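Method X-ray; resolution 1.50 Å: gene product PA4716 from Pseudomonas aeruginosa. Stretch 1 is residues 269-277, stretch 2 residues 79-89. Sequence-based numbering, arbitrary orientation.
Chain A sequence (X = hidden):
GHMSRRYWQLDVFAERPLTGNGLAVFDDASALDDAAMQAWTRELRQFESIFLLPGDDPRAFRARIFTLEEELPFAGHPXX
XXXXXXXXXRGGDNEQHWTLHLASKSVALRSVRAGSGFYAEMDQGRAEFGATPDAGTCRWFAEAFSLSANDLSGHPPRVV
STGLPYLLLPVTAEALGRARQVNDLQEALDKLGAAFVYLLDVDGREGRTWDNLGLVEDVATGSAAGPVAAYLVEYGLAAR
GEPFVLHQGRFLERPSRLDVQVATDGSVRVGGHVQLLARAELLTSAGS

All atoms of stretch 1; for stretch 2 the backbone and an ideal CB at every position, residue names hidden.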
ATOM      1  N   ARG A 269      -4.356  16.215 -23.664  1.00 24.22           N
ATOM      2  CA  ARG A 269      -3.596  16.759 -22.557  1.00 23.67           C
ATOM      3  C   ARG A 269      -4.315  16.444 -21.254  1.00 22.00           C
ATOM      4  O   ARG A 269      -5.538  16.549 -21.165  1.00 21.96           O
ATOM      5  CB  ARG A 269      -3.392  18.253 -22.744  1.00 24.30           C
ATOM      6  CG  ARG A 269      -2.367  18.588 -23.825  1.00 27.22           C
ATOM      7  CD  ARG A 269      -2.273  20.069 -24.167  1.00 30.83           C
ATOM      8  NE  ARG A 269      -1.066  20.386 -24.930  1.00 34.38           N
ATOM      9  CZ  ARG A 269      -0.527  21.608 -25.041  1.00 38.08           C
ATOM     10  NH1 ARG A 269      -1.079  22.664 -24.436  1.00 39.53           N
ATOM     11  NH2 ARG A 269       0.576  21.778 -25.765  1.00 38.95           N
ATOM     12  N   VAL A 270      -3.550  16.022 -20.251  1.00 19.85           N
ATOM     13  CA  VAL A 270      -4.103  15.699 -18.942  1.00 18.31           C
ATOM     14  C   VAL A 270      -3.415  16.566 -17.886  1.00 17.36           C
ATOM     15  O   VAL A 270      -2.203  16.702 -17.898  1.00 16.80           O
ATOM     16  CB  VAL A 270      -3.908  14.207 -18.606  1.00 17.81           C
ATOM     17  CG1 VAL A 270      -4.528  13.865 -17.251  1.00 16.97           C
ATOM     18  CG2 VAL A 270      -4.482  13.306 -19.712  1.00 18.18           C
ATOM     19  N   GLY A 271      -4.189  17.170 -16.997  1.00 16.40           N
ATOM     20  CA  GLY A 271      -3.635  18.048 -15.977  1.00 16.12           C
ATOM     21  C   GLY A 271      -4.337  17.946 -14.643  1.00 15.65           C
ATOM     22  O   GLY A 271      -5.422  17.385 -14.523  1.00 15.54           O
ATOM     23  N   GLY A 272      -3.705  18.510 -13.626  1.00 15.07           N
ATOM     24  CA  GLY A 272      -4.257  18.526 -12.294  1.00 14.54           C
ATOM     25  C   GLY A 272      -3.389  19.288 -11.313  1.00 14.27           C
ATOM     26  O   GLY A 272      -2.226  19.585 -11.591  1.00 14.49           O
ATOM     27  N   HIS A 273      -3.974  19.598 -10.161  1.00 14.09           N
ATOM     28  CA  HIS A 273      -3.256  20.216  -9.063  1.00 13.99           C
ATOM     29  C   HIS A 273      -2.383  19.195  -8.326  1.00 13.19           C
ATOM     30  O   HIS A 273      -2.714  18.008  -8.255  1.00 12.34           O
ATOM     31  CB  HIS A 273      -4.236  20.897  -8.102  1.00 14.49           C
ATOM     32  CG  HIS A 273      -4.931  22.081  -8.701  1.00 16.65           C
ATOM     33  ND1 HIS A 273      -4.365  23.335  -8.739  1.00 21.01           N
ATOM     34  CD2 HIS A 273      -6.142  22.196  -9.297  1.00 19.19           C
ATOM     35  CE1 HIS A 273      -5.195  24.175  -9.337  1.00 20.68           C
ATOM     36  NE2 HIS A 273      -6.284  23.510  -9.677  1.00 20.66           N
ATOM     37  N   VAL A 274      -1.267  19.674  -7.795  1.00 12.04           N
ATOM     38  CA  VAL A 274      -0.306  18.849  -7.082  1.00 11.76           C
ATOM     39  C   VAL A 274       0.116  19.546  -5.799  1.00 11.26           C
ATOM     40  O   VAL A 274       0.416  20.731  -5.805  1.00 11.68           O
ATOM     41  CB  VAL A 274       0.946  18.577  -7.944  1.00 11.74           C
ATOM     42  CG1 VAL A 274       1.932  17.697  -7.181  1.00 11.46           C
ATOM     43  CG2 VAL A 274       0.556  17.940  -9.285  1.00 11.89           C
ATOM     44  N   GLN A 275       0.125  18.796  -4.700  1.00 11.41           N
ATOM     45  CA  GLN A 275       0.604  19.279  -3.418  1.00 11.84           C
ATOM     46  C   GLN A 275       1.832  18.495  -2.988  1.00 11.85           C
ATOM     47  O   GLN A 275       1.903  17.296  -3.207  1.00 12.35           O
ATOM     48  CB  GLN A 275      -0.475  19.095  -2.351  1.00 12.39           C
ATOM     49  CG  GLN A 275      -1.820  19.685  -2.721  1.00 13.77           C
ATOM     50  CD  GLN A 275      -1.763  21.176  -3.032  1.00 16.15           C
ATOM     51  OE1 GLN A 275      -1.147  21.953  -2.301  1.00 19.35           O
ATOM     52  NE2 GLN A 275      -2.406  21.570  -4.117  1.00 18.47           N
ATOM     53  N   LEU A 276       2.770  19.173  -2.339  1.00 11.79           N
ATOM     54  CA  LEU A 276       3.959  18.541  -1.777  1.00 12.11           C
ATOM     55  C   LEU A 276       3.756  18.379  -0.267  1.00 11.91           C
ATOM     56  O   LEU A 276       3.472  19.348   0.432  1.00 12.56           O
ATOM     57  CB  LEU A 276       5.193  19.385  -2.065  1.00 12.52           C
ATOM     58  CG  LEU A 276       5.872  19.230  -3.424  1.00 15.07           C
ATOM     59  CD1 LEU A 276       4.943  19.619  -4.551  1.00 17.22           C
ATOM     60  CD2 LEU A 276       7.135  20.076  -3.455  1.00 17.14           C
ATOM     61  N   LEU A 277       3.877  17.154   0.222  1.00 11.15           N
ATOM     62  CA  LEU A 277       3.555  16.837   1.620  1.00 11.44           C
ATOM     63  C   LEU A 277       4.755  16.624   2.535  1.00 11.08           C
ATOM     64  O   LEU A 277       4.693  17.006   3.704  1.00 11.03           O
ATOM     65  CB  LEU A 277       2.676  15.590   1.682  1.00 11.68           C
ATOM     66  CG  LEU A 277       1.172  15.805   1.521  1.00 15.01           C
ATOM     67  CD1 LEU A 277       0.772  16.414   0.194  1.00 16.79           C
ATOM     68  CD2 LEU A 277       0.466  14.474   1.740  1.00 16.92           C
ATOM     69  N   UNK A  79       4.074  11.563 -13.737  1.00 10.54           N
ATOM     70  CA  UNK A  79       4.779  12.607 -14.477  1.00 10.64           C
ATOM     71  C   UNK A  79       4.336  14.010 -14.042  1.00 10.54           C
ATOM     72  O   UNK A  79       5.174  14.900 -13.948  1.00 10.77           O
ATOM     73  CB  UNK A  79       4.549  12.429 -15.979  1.00 10.64           C
ATOM     74  N   UNK A  80       3.052  14.191 -13.745  1.00 10.41           N
ATOM     75  CA  UNK A  80       2.547  15.455 -13.217  1.00 10.55           C
ATOM     76  C   UNK A  80       3.205  15.799 -11.889  1.00 10.10           C
ATOM     77  O   UNK A  80       3.608  16.942 -11.668  1.00  9.56           O
ATOM     78  CB  UNK A  80       1.028  15.394 -13.049  1.00 10.55           C
ATOM     79  N   UNK A  81       3.299  14.804 -11.009  1.00  9.75           N
ATOM     80  CA  UNK A  81       3.953  14.983  -9.713  1.00  9.64           C
ATOM     81  C   UNK A  81       5.420  15.328  -9.863  1.00  9.42           C
ATOM     82  O   UNK A  81       5.918  16.235  -9.197  1.00  9.08           O
ATOM     83  CB  UNK A  81       3.806  13.718  -8.864  1.00  9.64           C
ATOM     84  N   UNK A  82       6.118  14.623 -10.745  1.00  9.35           N
ATOM     85  CA  UNK A  82       7.506  14.942 -11.028  1.00  9.22           C
ATOM     86  C   UNK A  82       7.682  16.389 -11.510  1.00  9.44           C
ATOM     87  O   UNK A  82       8.575  17.099 -11.050  1.00  9.25           O
ATOM     88  CB  UNK A  82       8.055  13.971 -12.075  1.00  9.22           C
ATOM     89  N   UNK A  83       6.823  16.841 -12.418  1.00  9.42           N
ATOM     90  CA  UNK A  83       6.880  18.212 -12.933  1.00  9.64           C
ATOM     91  C   UNK A  83       6.748  19.234 -11.805  1.00 10.00           C
ATOM     92  O   UNK A  83       7.485  20.215 -11.757  1.00  9.99           O
ATOM     93  CB  UNK A  83       5.779  18.435 -13.972  1.00  9.64           C
ATOM     94  N   UNK A  84       5.807  19.001 -10.904  1.00  9.74           N
ATOM     95  CA  UNK A  84       5.580  19.899  -9.786  1.00  9.95           C
ATOM     96  C   UNK A  84       6.801  19.963  -8.870  1.00  9.99           C
ATOM     97  O   UNK A  84       7.204  21.046  -8.430  1.00 10.38           O
ATOM     98  CB  UNK A  84       4.348  19.456  -8.995  1.00  9.95           C
ATOM     99  N   UNK A  85       7.390  18.803  -8.595  1.00  9.65           N
ATOM    100  CA  UNK A  85       8.559  18.736  -7.743  1.00  9.47           C
ATOM    101  C   UNK A  85       9.735  19.444  -8.400  1.00 10.07           C
ATOM    102  O   UNK A  85      10.445  20.186  -7.735  1.00  9.76           O
ATOM    103  CB  UNK A  85       8.914  17.281  -7.431  1.00  9.47           C
ATOM    104  N   UNK A  86       9.940  19.234  -9.699  1.00  9.56           N
ATOM    105  CA  UNK A  86      11.038  19.903 -10.397  1.00 10.27           C
ATOM    106  C   UNK A  86      10.886  21.424 -10.347  1.00 10.63           C
ATOM    107  O   UNK A  86      11.876  22.129 -10.222  1.00 10.71           O
ATOM    108  CB  UNK A  86      11.106  19.431 -11.851  1.00 10.27           C
ATOM    109  N   UNK A  87       9.656  21.910 -10.431  1.00 11.43           N
ATOM    110  CA  UNK A  87       9.355  23.347 -10.313  1.00 12.12           C
ATOM    111  C   UNK A  87       9.702  23.832  -8.906  1.00 12.42           C
ATOM    112  O   UNK A  87      10.347  24.871  -8.732  1.00 12.60           O
ATOM    113  CB  UNK A  87       7.883  23.624 -10.624  1.00 12.12           C
ATOM    114  N   UNK A  88       9.309  23.063  -7.899  1.00 12.59           N
ATOM    115  CA  UNK A  88       9.664  23.381  -6.506  1.00 12.93           C
ATOM    116  C   UNK A  88      11.182  23.492  -6.294  1.00 13.54           C
ATOM    117  O   UNK A  88      11.661  24.435  -5.660  1.00 13.73           O
ATOM    118  CB  UNK A  88       9.095  22.312  -5.570  1.00 12.93           C
ATOM    119  N   UNK A  89      11.935  22.547  -6.846  1.00 14.28           N
ATOM    120  CA  UNK A  89      13.387  22.516  -6.701  1.00 15.35           C
ATOM    121  C   UNK A  89      14.083  23.638  -7.477  1.00 16.70           C
ATOM    122  O   UNK A  89      15.043  24.215  -6.983  1.00 17.48           O
ATOM    123  CB  UNK A  89      13.923  21.160  -7.166  1.00 15.35           C
TER

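Residues 79–89 form one helical segment, with phi near −60° and psi near −40° throughout, laid across strand 269–277 at 56° between their N-to-C directions; the axes approach to 8.5 Å. The strand offers this helix an apolar surface: the side chains of Val-274 and Leu-276 point toward it, whereas those of His-273 and Gln-275 point away, and Gly-271 and Gly-272 leave bare backbone in its first half.

Position 79 has nothing of the strand within 5.5 Å of its ideal CB, so the strand sets no preference there. It is Leu-79, which makes no contact with the strand.

At position 80 the CA-to-CB bond points toward the strand, and the ideal CB lies 4.6 Å from Val-274 CG2. Beyond it lies the main chain of Val-270, Gly-271 and Gly-272, within reach of a longer side chain. A long apolar group such as leucine, isoleucine or methionine would suit. The residue is Leu-80, with chi1 m and chi2 t. Its CD1 packs 4.1 Å from Gly-272 N and its CD2 3.8 Å from Val-270 O; these are van der Waals contacts, and the leucine lies against the strand's main chain.

Position 81 has its CA 6.3 Å from the CA of Val-274. Its CB would point sideways, 4.7 Å from Val-274 CG1, so glycine, alanine or serine would suit, and the strand alone does not single out glycine. It is Gly-81, whose CA itself meets Val-274 CG1 at 4.2 Å.

The bond at position 82 points away and that at 83 sideways, both without a strand neighbor near CB; many residues would do. They are Ala-82 and Ala-83.

Position 84 is the most restrictive. Its CB points toward the strand and already sits 3.5 Å from Val-274 CG1 and 4.5 Å from Leu-276 CD1, leaving little room in that direction. Alanine is the natural candidate, with glycine or serine possible on size. Ala-84 is found, its CB making both apolar contacts.

Position 85 points sideways, with its ideal CB 5.2 Å from Leu-276 CD2. That gap calls for an apolar chain of moderate length, and leucine, methionine or isoleucine could fill it. Leu-85, chi1 t and chi2 p, brings CD1 to 4.0 Å from Leu-276 CD2.

Positions 86 and 87 find no strand atom near CB and are unconstrained by it. They are Leu-86 and His-87; the latter uses NE2 for a hydrogen bond elsewhere in the structure.

At position 88 the bond points toward the strand again, with the ideal CB 3.6 Å from Leu-276 CD2. No polar partner is evident, so an aromatic or aliphatic group would fit. It is His-88, with chi1 t. Leu-276 CD2 lies over one face of its ring, 3.7 Å from the centroid and 27° off the normal, a CH-pi contact.

Position 89 points sideways with no strand atom near CB, leaving the choice open; it is Leu-89.

Stretch 2 79-89: LLGAAALLHHL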
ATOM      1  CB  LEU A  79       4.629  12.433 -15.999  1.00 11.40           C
ATOM      2  CG  LEU A  79       5.123  11.130 -16.638  1.00 12.75           C
ATOM      3  CD1 LEU A  79       4.924  11.187 -18.159  1.00 12.69           C
ATOM      4  CD2 LEU A  79       6.565  10.804 -16.361  1.00 14.68           C
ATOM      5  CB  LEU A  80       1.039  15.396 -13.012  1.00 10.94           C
ATOM      6  CG  LEU A  80       0.219  15.207 -14.281  1.00 11.99           C
ATOM      7  CD1 LEU A  80      -1.257  15.213 -13.904  1.00 13.10           C
ATOM      8  CD2 LEU A  80       0.545  16.261 -15.337  1.00 13.07           C
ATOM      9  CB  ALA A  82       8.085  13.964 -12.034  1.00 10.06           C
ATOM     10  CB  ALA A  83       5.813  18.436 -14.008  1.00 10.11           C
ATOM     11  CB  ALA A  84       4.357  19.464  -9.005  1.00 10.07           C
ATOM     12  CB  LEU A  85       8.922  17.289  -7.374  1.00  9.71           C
ATOM     13  CG  LEU A  85      10.214  17.197  -6.557  1.00 10.63           C
ATOM     14  CD1 LEU A  85      10.040  17.874  -5.199  1.00 11.81           C
ATOM     15  CD2 LEU A  85      10.680  15.781  -6.403  1.00 12.52           C
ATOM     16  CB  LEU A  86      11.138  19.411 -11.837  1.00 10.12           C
ATOM     17  CG  LEU A  86      11.582  17.957 -11.982  1.00 11.05           C
ATOM     18  CD1 LEU A  86      11.428  17.510 -13.424  1.00 12.31           C
ATOM     19  CD2 LEU A  86      13.010  17.747 -11.542  1.00 11.67           C
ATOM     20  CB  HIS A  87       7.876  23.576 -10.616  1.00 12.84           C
ATOM     21  CG  HIS A  87       7.508  24.983 -10.986  1.00 12.87           C
ATOM     22  ND1 HIS A  87       8.075  26.101 -10.412  1.00 15.75           N
ATOM     23  CD2 HIS A  87       6.576  25.440 -11.854  1.00 11.80           C
ATOM     24  CE1 HIS A  87       7.515  27.184 -10.931  1.00 13.09           C
ATOM     25  NE2 HIS A  87       6.606  26.806 -11.810  1.00 15.28           N
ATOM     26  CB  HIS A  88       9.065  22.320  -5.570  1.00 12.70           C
ATOM     27  CG  HIS A  88       9.510  22.445  -4.146  1.00 13.56           C
ATOM     28  ND1 HIS A  88       9.157  23.510  -3.346  1.00 15.77           N
ATOM     29  CD2 HIS A  88      10.289  21.643  -3.388  1.00 14.46           C
ATOM     30  CE1 HIS A  88       9.694  23.350  -2.148  1.00 16.46           C
ATOM     31  NE2 HIS A  88      10.392  22.230  -2.149  1.00 15.84           N
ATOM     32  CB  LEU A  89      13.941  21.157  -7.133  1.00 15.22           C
ATOM     33  CG  LEU A  89      13.512  19.992  -6.237  1.00 15.25           C
ATOM     34  CD1 LEU A  89      13.964  18.671  -6.859  1.00 16.46           C
ATOM     35  CD2 LEU A  89      14.052  20.144  -4.828  1.00 16.56           C
TER
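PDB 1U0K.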